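Long-range contacts in BlEst2 (Bacillus licheniformis, PDB 6WPX), which is a lipase that probably hydrolyses ester bonds and, in this propeptide form, still carries the C-terminal domain that has an autoinhibitory effect on it: residues Tyr33-Asp38 with Ala80-Leu85; Ser448-Leu453 with Thr466-Ile471. All blocks are in the same frame, centred on the assembly; numbering follows the deposited sequence.

Overall arrangement
The two contacts lie on opposite sides of the chain's centre, with their own centres about 41 Å apart and their nearest atoms about 22 Å apart, and they share no sheet. Contact 1 comes first along the chain and is complete before contact 2 begins. It pairs the edge strand 34-36 with strand 80-83 in the mixed, mostly parallel sheet of the alpha/beta-hydrolase part. Contact 2 joins strands 445-456 and 462-473, a hairpin in an antiparallel sheet near the C-terminus. Each helps build a different part of this propeptide form, contact 1 the hydrolase core and contact 2 the C-terminal region, whose side chains reach Trp-161 and Gly-182, much earlier in the same chain.

Contact 1. Residues Tyr33-Asp38 with Ala80-Leu85; sequences YWFAGD and AAFIDL
Phe-35 and Phe-82 face each other as a hydrogen-bonded antiparallel pair, and their rings carry much of the contact. Phe-82 CB sits over one face of the Phe-35 ring, offset toward its rim, and makes a CH-pi contact 4.0 Å from the ring centroid. Next, CG passes Phe-35 CZ, and CD1 comes to 3.6 Å from Phe-35 CE2. Farther out, CE1 meets Gly-37 CA at 3.9 Å, with that carbon at the edge of the Phe-82 ring, near its plane. There is little room for a side chain here, since a CB built on Gly-37 would lie only 3.2 Å from Phe-82 CE1. The two ring planes are 28° apart but slid past each other, and Phe-52 and Phe-64 add further rings around Phe-82. Phe-35 reaches this place because its CG lies between the backbone N and the carbonyl carbon (chi1 63°).

On the other face of the sheet, Trp-34 CB packs 3.9 Å from Ile-83 CB, while CE3 brushes Ala-81 CB. The indole then leads away, and NE1 bonds Glu-104 of helix 91-109.

Phe-35 and Phe-82 exchange backbone bonds in both directions. Beyond them, Asp-84 N gives a 2.8 Å bond to Tyr-33 O, and Gly-37 N reaches Ala-80 O at 2.7 Å from 44° above the carbonyl plane. Asp-84 and Tyr-33 point the same way, with OD2 at the ring's edge; the carboxylate is gripped by Ser-60 OG through OD1 and by Asn-30 N through OD2.

On its far side, strand 80-83 bonds strand 50-53. A short antiparallel strand laid against the outermost parallel strand in this way matches the antiparallel second strand of the alpha/beta-hydrolase fold.

Contact 2. Residues Ser448-Leu453 with Thr466-Ile471; sequences SVTIDL and TIIRSI
Val-449 and Arg-469 form one hydrogen-bonded antiparallel pair, Ile-451 and Ile-467 the next. Each pair trades two nearly straight backbone bonds, the shortest from Ile-451 N to Ile-467 O at 2.7 Å.

Polar contact is concentrated at Asp-452 and Thr-466, which lie side by side. Thr-466 OG1 donates to Asp-452 OD1 over 2.7 Å, on the syn side and 35° out of the carboxylate plane. OD1 also takes a salt bridge from Arg-293, and OD2 accepts from Trp-161 NE1. An alanine in place of Asp-452 would probably leave Arg-293 without this counter-charge, and Trp-161 NE1 and the Thr-466 hydroxyl without these acceptors.

One methyl pair is tight on that face: Thr-450 CG2 is pressed to 3.4 Å from Thr-466 CG2. Across the sheet, Leu-453 CD1 meets Ile-467 CD1 at 3.6 Å, both side chains touching helix 389-397. Ile-451 CD1 rests 3.7 Å from Arg-469 CD, and the guanidinium beyond pairs with Glu-481.

The hairpin is thus two-sided: a buried polar cluster, its charge matched locally, links the sheet to strand 290-297 and Trp-161, while the largely aliphatic other face packs on helix 389-397 through Leu-453 and Ile-467.

Contact 1. Residues Tyr33-Asp38 with Ala80-Leu85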
loop_
_atom_site.group_PDB
_atom_site.type_symbol
_atom_site.label_atom_id
_atom_site.label_comp_id
_atom_site.label_asym_id
_atom_site.label_seq_id
_atom_site.Cartn_x
_atom_site.Cartn_y
_atom_site.Cartn_z
ATOM N N TYR A 33 -19.951 -9.004 13.435
ATOM C CA TYR A 33 -20.989 -8.110 13.947
ATOM C C TYR A 33 -21.326 -7.006 12.953
ATOM O O TYR A 33 -20.435 -6.453 12.302
ATOM C CB TYR A 33 -20.583 -7.536 15.312
ATOM C CG TYR A 33 -21.362 -6.325 15.778
ATOM C CD1 TYR A 33 -22.628 -6.459 16.349
ATOM C CD2 TYR A 33 -20.794 -5.055 15.746
ATOM C CE1 TYR A 33 -23.337 -5.348 16.807
ATOM C CE2 TYR A 33 -21.483 -3.941 16.223
ATOM C CZ TYR A 33 -22.752 -4.093 16.757
ATOM O OH TYR A 33 -23.435 -3.002 17.242
ATOM N N TRP A 34 -22.625 -6.724 12.813
ATOM C CA TRP A 34 -23.092 -5.620 11.974
ATOM C C TRP A 34 -24.303 -4.991 12.627
ATOM O O TRP A 34 -24.985 -5.643 13.415
ATOM C CB TRP A 34 -23.397 -6.066 10.531
ATOM C CG TRP A 34 -24.565 -6.996 10.403
ATOM C CD1 TRP A 34 -24.537 -8.362 10.445
ATOM C CD2 TRP A 34 -25.941 -6.626 10.197
ATOM N NE1 TRP A 34 -25.798 -8.865 10.213
ATOM C CE2 TRP A 34 -26.681 -7.823 10.073
ATOM C CE3 TRP A 34 -26.610 -5.392 10.048
ATOM C CZ2 TRP A 34 -28.073 -7.826 9.890
ATOM C CZ3 TRP A 34 -27.980 -5.396 9.817
ATOM C CH2 TRP A 34 -28.701 -6.600 9.768
ATOM N N PHE A 35 -24.569 -3.715 12.309
ATOM C CA PHE A 35 -25.728 -3.016 12.858
ATOM C C PHE A 35 -26.227 -2.019 11.841
ATOM O O PHE A 35 -25.452 -1.528 11.031
ATOM C CB PHE A 35 -25.365 -2.316 14.185
ATOM C CG PHE A 35 -24.310 -1.233 14.058
ATOM C CD1 PHE A 35 -22.956 -1.551 14.101
ATOM C CD2 PHE A 35 -24.673 0.108 13.931
ATOM C CE1 PHE A 35 -21.982 -0.551 13.976
ATOM C CE2 PHE A 35 -23.695 1.105 13.801
ATOM C CZ PHE A 35 -22.362 0.769 13.843
ATOM N N ALA A 36 -27.507 -1.671 11.932
ATOM C CA ALA A 36 -28.111 -0.697 11.044
ATOM C C ALA A 36 -27.952 0.708 11.636
ATOM O O ALA A 36 -27.996 0.879 12.852
ATOM C CB ALA A 36 -29.582 -1.018 10.843
ATOM N N GLY A 37 -27.773 1.699 10.766
ATOM C CA GLY A 37 -27.752 3.100 11.152
ATOM C C GLY A 37 -29.183 3.518 11.433
ATOM O O GLY A 37 -30.108 2.706 11.280
ATOM N N ASP A 38 -29.387 4.791 11.811
ATOM C CA ASP A 38 -30.723 5.310 12.117
ATOM C C ASP A 38 -31.679 5.119 10.963
ATOM O O ASP A 38 -31.270 5.288 9.811
ATOM C CB ASP A 38 -30.685 6.792 12.534
ATOM C CG ASP A 38 -30.051 7.039 13.891
ATOM O OD1 ASP A 38 -30.111 6.131 14.751
ATOM O OD2 ASP A 38 -29.538 8.150 14.105
ATOM N N ALA A 80 -28.652 2.571 6.212
ATOM C CA ALA A 80 -27.280 2.099 6.174
ATOM C C ALA A 80 -27.048 1.035 7.196
ATOM O O ALA A 80 -27.813 0.923 8.151
ATOM C CB ALA A 80 -26.317 3.274 6.412
ATOM N N ALA A 81 -25.992 0.241 6.995
ATOM C CA ALA A 81 -25.561 -0.809 7.921
ATOM C C ALA A 81 -24.034 -0.778 7.949
ATOM O O ALA A 81 -23.412 -0.288 7.016
ATOM C CB ALA A 81 -26.085 -2.178 7.486
ATOM N N PHE A 82 -23.452 -1.178 9.064
ATOM C CA PHE A 82 -22.001 -1.109 9.268
ATOM C C PHE A 82 -21.584 -2.458 9.772
ATOM O O PHE A 82 -22.252 -3.006 10.640
ATOM C CB PHE A 82 -21.673 0.001 10.303
ATOM C CG PHE A 82 -22.230 1.354 9.897
ATOM C CD1 PHE A 82 -23.536 1.713 10.218
ATOM C CD2 PHE A 82 -21.469 2.236 9.142
ATOM C CE1 PHE A 82 -24.072 2.938 9.788
ATOM C CE2 PHE A 82 -21.992 3.474 8.731
ATOM C CZ PHE A 82 -23.297 3.804 9.027
ATOM N N ILE A 83 -20.500 -3.003 9.225
ATOM C CA ILE A 83 -20.045 -4.340 9.574
ATOM C C ILE A 83 -18.593 -4.365 10.056
ATOM O O ILE A 83 -17.760 -3.577 9.598
ATOM C CB ILE A 83 -20.280 -5.291 8.353
ATOM C CG1 ILE A 83 -20.021 -6.783 8.729
ATOM C CG2 ILE A 83 -19.453 -4.838 7.105
ATOM C CD1 ILE A 83 -20.547 -7.802 7.780
ATOM N N ASP A 84 -18.303 -5.289 10.978
ATOM C CA ASP A 84 -16.958 -5.556 11.429
ATOM C C ASP A 84 -16.574 -6.852 10.728
ATOM O O ASP A 84 -17.272 -7.858 10.868
ATOM C CB ASP A 84 -16.894 -5.810 12.948
ATOM C CG ASP A 84 -17.091 -4.590 13.815
ATOM O OD1 ASP A 84 -17.129 -3.482 13.270
ATOM O OD2 ASP A 84 -17.187 -4.749 15.052
ATOM N N LEU A 85 -15.497 -6.822 9.956
ATOM C CA LEU A 85 -14.918 -8.013 9.341
ATOM C C LEU A 85 -13.644 -8.228 10.103
ATOM O O LEU A 85 -13.427 -7.531 11.104
ATOM C CB LEU A 85 -14.643 -7.805 7.838
ATOM C CG LEU A 85 -15.866 -7.504 6.939
ATOM C CD1 LEU A 85 -15.440 -7.390 5.486
ATOM C CD2 LEU A 85 -16.963 -8.597 7.087
HETATM O O HOH W 1 -30.902 2.468 8.686
#

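Contact 2. Residues Ser448-Leu453 with Thr466-Ile471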
loop_
_atom_site.group_PDB
_atom_site.type_symbol
_atom_site.label_atom_id
_atom_site.label_comp_id
_atom_site.label_asym_id
_atom_site.label_seq_id
_atom_site.Cartn_x
_atom_site.Cartn_y
_atom_site.Cartn_z
ATOM N N SER A 448 9.459 -12.078 -2.235
ATOM C CA SER A 448 9.851 -10.700 -2.110
ATOM C C SER A 448 11.330 -10.700 -2.467
ATOM O O SER A 448 12.093 -11.433 -1.868
ATOM C CB SER A 448 9.607 -10.145 -0.719
ATOM O OG SER A 448 10.122 -8.828 -0.771
ATOM N N VAL A 449 11.715 -9.951 -3.503
ATOM C CA VAL A 449 13.089 -9.887 -3.943
ATOM C C VAL A 449 13.606 -8.488 -3.788
ATOM O O VAL A 449 12.999 -7.548 -4.273
ATOM C CB VAL A 449 13.295 -10.448 -5.376
ATOM C CG1 VAL A 449 14.780 -10.566 -5.701
ATOM C CG2 VAL A 449 12.612 -11.807 -5.535
ATOM N N THR A 450 14.720 -8.357 -3.070
ATOM C CA THR A 450 15.412 -7.093 -2.862
ATOM C C THR A 450 16.690 -7.125 -3.675
ATOM O O THR A 450 17.551 -7.961 -3.425
ATOM C CB THR A 450 15.684 -6.844 -1.378
ATOM O OG1 THR A 450 14.442 -6.700 -0.698
ATOM C CG2 THR A 450 16.473 -5.577 -1.155
ATOM N N ILE A 451 16.830 -6.200 -4.626
ATOM C CA ILE A 451 18.016 -6.097 -5.472
ATOM C C ILE A 451 18.713 -4.799 -5.130
ATOM O O ILE A 451 18.171 -3.720 -5.384
ATOM C CB ILE A 451 17.686 -6.208 -6.997
ATOM C CG1 ILE A 451 16.937 -7.526 -7.332
ATOM C CG2 ILE A 451 18.967 -6.064 -7.859
ATOM C CD1 ILE A 451 15.484 -7.294 -7.637
ATOM N N ASP A 452 19.897 -4.899 -4.523
ATOM C CA ASP A 452 20.678 -3.710 -4.187
ATOM C C ASP A 452 21.668 -3.408 -5.292
ATOM O O ASP A 452 22.564 -4.216 -5.567
ATOM C CB ASP A 452 21.382 -3.849 -2.820
ATOM C CG ASP A 452 20.480 -3.289 -1.728
ATOM O OD1 ASP A 452 20.394 -2.036 -1.609
ATOM O OD2 ASP A 452 19.809 -4.096 -1.037
ATOM N N LEU A 453 21.475 -2.258 -5.936
ATOM C CA LEU A 453 22.296 -1.756 -7.023
ATOM C C LEU A 453 23.273 -0.722 -6.539
ATOM O O LEU A 453 22.916 0.168 -5.772
ATOM C CB LEU A 453 21.422 -1.121 -8.117
ATOM C CG LEU A 453 20.424 -2.003 -8.859
ATOM C CD1 LEU A 453 19.708 -1.192 -9.911
ATOM C CD2 LEU A 453 21.122 -3.167 -9.574
ATOM N N THR A 466 17.868 0.477 -4.233
ATOM C CA THR A 466 17.337 -0.804 -3.791
ATOM C C THR A 466 16.000 -1.003 -4.476
ATOM O O THR A 466 15.085 -0.198 -4.294
ATOM C CB THR A 466 17.165 -0.836 -2.275
ATOM O OG1 THR A 466 18.314 -0.288 -1.635
ATOM C CG2 THR A 466 16.914 -2.238 -1.773
ATOM N N ILE A 467 15.893 -2.068 -5.264
ATOM C CA ILE A 467 14.669 -2.405 -5.985
ATOM C C ILE A 467 14.015 -3.549 -5.262
ATOM O O ILE A 467 14.676 -4.530 -4.948
ATOM C CB ILE A 467 14.971 -2.757 -7.473
ATOM C CG1 ILE A 467 15.670 -1.549 -8.169
ATOM C CG2 ILE A 467 13.679 -3.210 -8.238
ATOM C CD1 ILE A 467 16.149 -1.793 -9.559
ATOM N N ILE A 468 12.712 -3.419 -4.989
ATOM C CA ILE A 468 11.914 -4.469 -4.368
ATOM C C ILE A 468 10.899 -4.994 -5.385
ATOM O O ILE A 468 10.120 -4.223 -5.943
ATOM C CB ILE A 468 11.235 -3.991 -3.056
ATOM C CG1 ILE A 468 12.304 -3.737 -1.976
ATOM C CG2 ILE A 468 10.150 -5.014 -2.581
ATOM C CD1 ILE A 468 11.801 -3.052 -0.810
ATOM N N ARG A 469 10.915 -6.306 -5.613
ATOM C CA ARG A 469 9.979 -6.985 -6.505
ATOM C C ARG A 469 9.126 -7.942 -5.682
ATOM O O ARG A 469 9.633 -8.644 -4.799
ATOM C CB ARG A 469 10.721 -7.751 -7.601
ATOM C CG ARG A 469 11.528 -6.858 -8.543
ATOM C CD ARG A 469 12.320 -7.689 -9.527
ATOM N NE ARG A 469 11.458 -8.377 -10.490
ATOM C CZ ARG A 469 11.880 -9.296 -11.352
ATOM N NH1 ARG A 469 13.155 -9.662 -11.372
ATOM N NH2 ARG A 469 11.028 -9.863 -12.196
ATOM N N SER A 470 7.834 -7.958 -5.985
ATOM C CA SER A 470 6.809 -8.786 -5.374
ATOM C C SER A 470 6.270 -9.719 -6.433
ATOM O O SER A 470 5.697 -9.267 -7.414
ATOM C CB SER A 470 5.682 -7.911 -4.831
ATOM O OG SER A 470 4.686 -8.699 -4.201
ATOM N N ILE A 471 6.469 -11.016 -6.253
ATOM C CA ILE A 471 6.072 -12.021 -7.250
ATOM C C ILE A 471 5.310 -13.157 -6.626
ATOM O O ILE A 471 5.801 -13.792 -5.701
ATOM C CB ILE A 471 7.308 -12.554 -8.061
ATOM C CG1 ILE A 471 8.134 -11.394 -8.675
ATOM C CG2 ILE A 471 6.886 -13.578 -9.154
ATOM C CD1 ILE A 471 9.520 -11.720 -9.134
#